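Local coordinates for dimethylsulfoniopropionate lyase (Roseovarius nubinhibens, PDB 4B29), which probably cleaves dimethylsulfoniopropionate to release dimethyl sulfide, using a zinc-binding cupin barrel, at residues 166-171 with 186-191. Sequence-based numbering, arbitrary orientation.
With ZN (zinc ion), chain J.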
loop_
_atom_site.group_PDB
_atom_site.type_symbol
_atom_site.label_atom_id
_atom_site.label_comp_id
_atom_site.label_asym_id
_atom_site.label_seq_id
_atom_site.Cartn_x
_atom_site.Cartn_y
_atom_site.Cartn_z
ATOM N N HIS A 166 -0.225 -2.444 14.692
ATOM C CA HIS A 166 -0.922 -1.997 15.894
ATOM C C HIS A 166 -2.295 -1.455 15.520
ATOM O O HIS A 166 -2.425 -0.788 14.462
ATOM C CB HIS A 166 -0.158 -0.832 16.542
ATOM C CG HIS A 166 1.294 -1.124 16.793
ATOM N ND1 HIS A 166 1.709 -1.930 17.844
ATOM C CD2 HIS A 166 2.413 -0.723 16.148
ATOM C CE1 HIS A 166 3.036 -2.014 17.824
ATOM N NE2 HIS A 166 3.489 -1.282 16.814
ATOM N N LEU A 167 -3.281 -1.740 16.352
ATOM C CA LEU A 167 -4.649 -1.196 16.114
ATOM C C LEU A 167 -5.309 -0.950 17.437
ATOM O O LEU A 167 -5.313 -1.829 18.299
ATOM C CB LEU A 167 -5.461 -2.242 15.298
ATOM C CG LEU A 167 -6.945 -1.960 15.040
ATOM C CD1 LEU A 167 -7.133 -0.649 14.219
ATOM C CD2 LEU A 167 -7.619 -3.166 14.341
ATOM N N ARG A 168 -5.914 0.227 17.626
ATOM C CA ARG A 168 -6.566 0.486 18.901
ATOM C C ARG A 168 -7.649 -0.559 19.157
ATOM O O ARG A 168 -8.375 -0.983 18.236
ATOM C CB ARG A 168 -7.133 1.902 18.943
ATOM C CG ARG A 168 -6.015 3.010 19.060
ATOM C CD ARG A 168 -5.035 2.955 20.332
ATOM N NE ARG A 168 -5.775 2.972 21.573
ATOM C CZ ARG A 168 -6.212 4.067 22.227
ATOM N NH1 ARG A 168 -5.975 5.280 21.750
ATOM N NH2 ARG A 168 -6.905 3.943 23.375
ATOM N N ASN A 169 -7.735 -1.000 20.421
ATOM C CA ASN A 169 -8.773 -1.937 20.837
ATOM C C ASN A 169 -8.617 -3.311 20.154
ATOM O O ASN A 169 -9.573 -4.044 20.037
ATOM C CB ASN A 169 -10.169 -1.324 20.572
ATOM C CG ASN A 169 -11.314 -2.161 21.123
ATOM O OD1 ASN A 169 -11.275 -2.659 22.257
ATOM N ND2 ASN A 169 -12.349 -2.316 20.311
ATOM N N ALA A 170 -7.401 -3.650 19.721
ATOM C CA ALA A 170 -7.177 -4.952 19.085
ATOM C C ALA A 170 -5.749 -5.416 19.371
ATOM O O ALA A 170 -4.888 -4.622 19.773
ATOM C CB ALA A 170 -7.430 -4.845 17.533
ATOM N N PRO A 171 -5.450 -6.706 19.115
ATOM C CA PRO A 171 -4.090 -7.215 19.377
ATOM C C PRO A 171 -3.058 -6.662 18.407
ATOM O O PRO A 171 -3.392 -6.213 17.282
ATOM C CB PRO A 171 -4.230 -8.744 19.131
ATOM C CG PRO A 171 -5.684 -9.039 19.249
ATOM C CD PRO A 171 -6.399 -7.781 18.759
ATOM N N ASN A 186 -12.217 5.004 11.372
ATOM C CA ASN A 186 -11.746 5.936 12.432
ATOM C C ASN A 186 -10.859 5.242 13.515
ATOM O O ASN A 186 -10.421 5.933 14.450
ATOM C CB ASN A 186 -12.926 6.616 13.171
ATOM C CG ASN A 186 -13.733 7.566 12.281
ATOM O OD1 ASN A 186 -15.017 7.561 12.294
ATOM N ND2 ASN A 186 -13.025 8.402 11.579
ATOM N N ALA A 187 -10.589 3.935 13.388
ATOM C CA ALA A 187 -9.786 3.287 14.445
ATOM C C ALA A 187 -8.295 3.606 14.222
ATOM O O ALA A 187 -7.770 3.311 13.140
ATOM C CB ALA A 187 -10.016 1.758 14.439
ATOM N N PRO A 188 -7.611 4.217 15.212
ATOM C CA PRO A 188 -6.216 4.503 14.955
ATOM C C PRO A 188 -5.390 3.229 14.843
ATOM O O PRO A 188 -5.676 2.228 15.526
ATOM C CB PRO A 188 -5.777 5.310 16.167
ATOM C CG PRO A 188 -7.045 5.930 16.701
ATOM C CD PRO A 188 -8.111 4.897 16.428
ATOM N N HIS A 189 -4.397 3.271 13.967
ATOM C CA HIS A 189 -3.521 2.108 13.753
ATOM C C HIS A 189 -2.106 2.614 13.572
ATOM O O HIS A 189 -1.871 3.812 13.301
ATOM C CB HIS A 189 -4.034 1.252 12.560
ATOM C CG HIS A 189 -4.487 2.061 11.371
ATOM N ND1 HIS A 189 -5.706 2.705 11.350
ATOM C CD2 HIS A 189 -3.915 2.267 10.161
ATOM C CE1 HIS A 189 -5.855 3.315 10.173
ATOM N NE2 HIS A 189 -4.802 3.028 9.432
ATOM N N ALA A 190 -1.148 1.698 13.648
ATOM C CA ALA A 190 0.255 2.081 13.483
ATOM C C ALA A 190 1.045 0.849 13.059
ATOM O O ALA A 190 0.493 -0.254 12.986
ATOM C CB ALA A 190 0.807 2.645 14.839
ATOM N N MET A 191 2.300 1.036 12.675
ATOM C CA MET A 191 3.054 -0.108 12.184
ATOM C C MET A 191 4.550 0.146 12.420
ATOM O O MET A 191 5.004 1.261 12.219
ATOM C CB MET A 191 2.819 -0.233 10.665
ATOM C CG MET A 191 3.395 -1.537 10.070
ATOM S SD MET A 191 3.475 -1.439 8.238
ATOM C CE MET A 191 4.786 -0.236 8.072
HETATM ZN ZN ZN J . -4.967 3.418 7.454
#
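His166 and Ala190 form a hydrogen-bonded antiparallel pair between strands 163-167 and 189-192. Each backbone N donates to the carbonyl O of the other residue. His166 N reaches Ala190 O at 2.9 Å. A third backbone bond, from Arg168 N to Pro188 O, is nearly straight (172°). It continues the pairing past the strand end, where a type II turn from Leu167 to Ala170 begins.

Side-chain contacts lie on both faces of the pair. Leu167 and His189 share one face. The Leu167 CG is anti to the backbone N (chi1 175°), and CD1 reaches back over the other segment. There it makes an apolar contact with Ala187 CB at 3.8 Å. The same CD1 lies in van der Waals contact with Pro188 O at 3.5 Å. On the other face, the His166 ring turns its CD2 edge to the Ala190-Met191 peptide. Ala190 CB is 4.0 Å from that CD2. Arg168 crosses Pro188 obliquely, with CG 3.7 Å from Pro188 CB. Its bent chain then leads away from the contact.

His189 bonds through both ring nitrogens, while His166 bonds to Thr192 and, weakly, Asp172. His189 ND1 donates to Ala187 O over 2.8 Å, in the carbonyl plane and almost in the ring plane. Its NE2 binds the zinc ion at 2.0 Å. His150 and Glu154 are further ligands, and His183 stacks on the ring.

The ND1 and metal bonds together are consistent with a ring held in one rotation. Backbone bonds at Pro188 and Ala190 place His189 in the sheet, and Ala187 O is a second-shell contact to this zinc ligand.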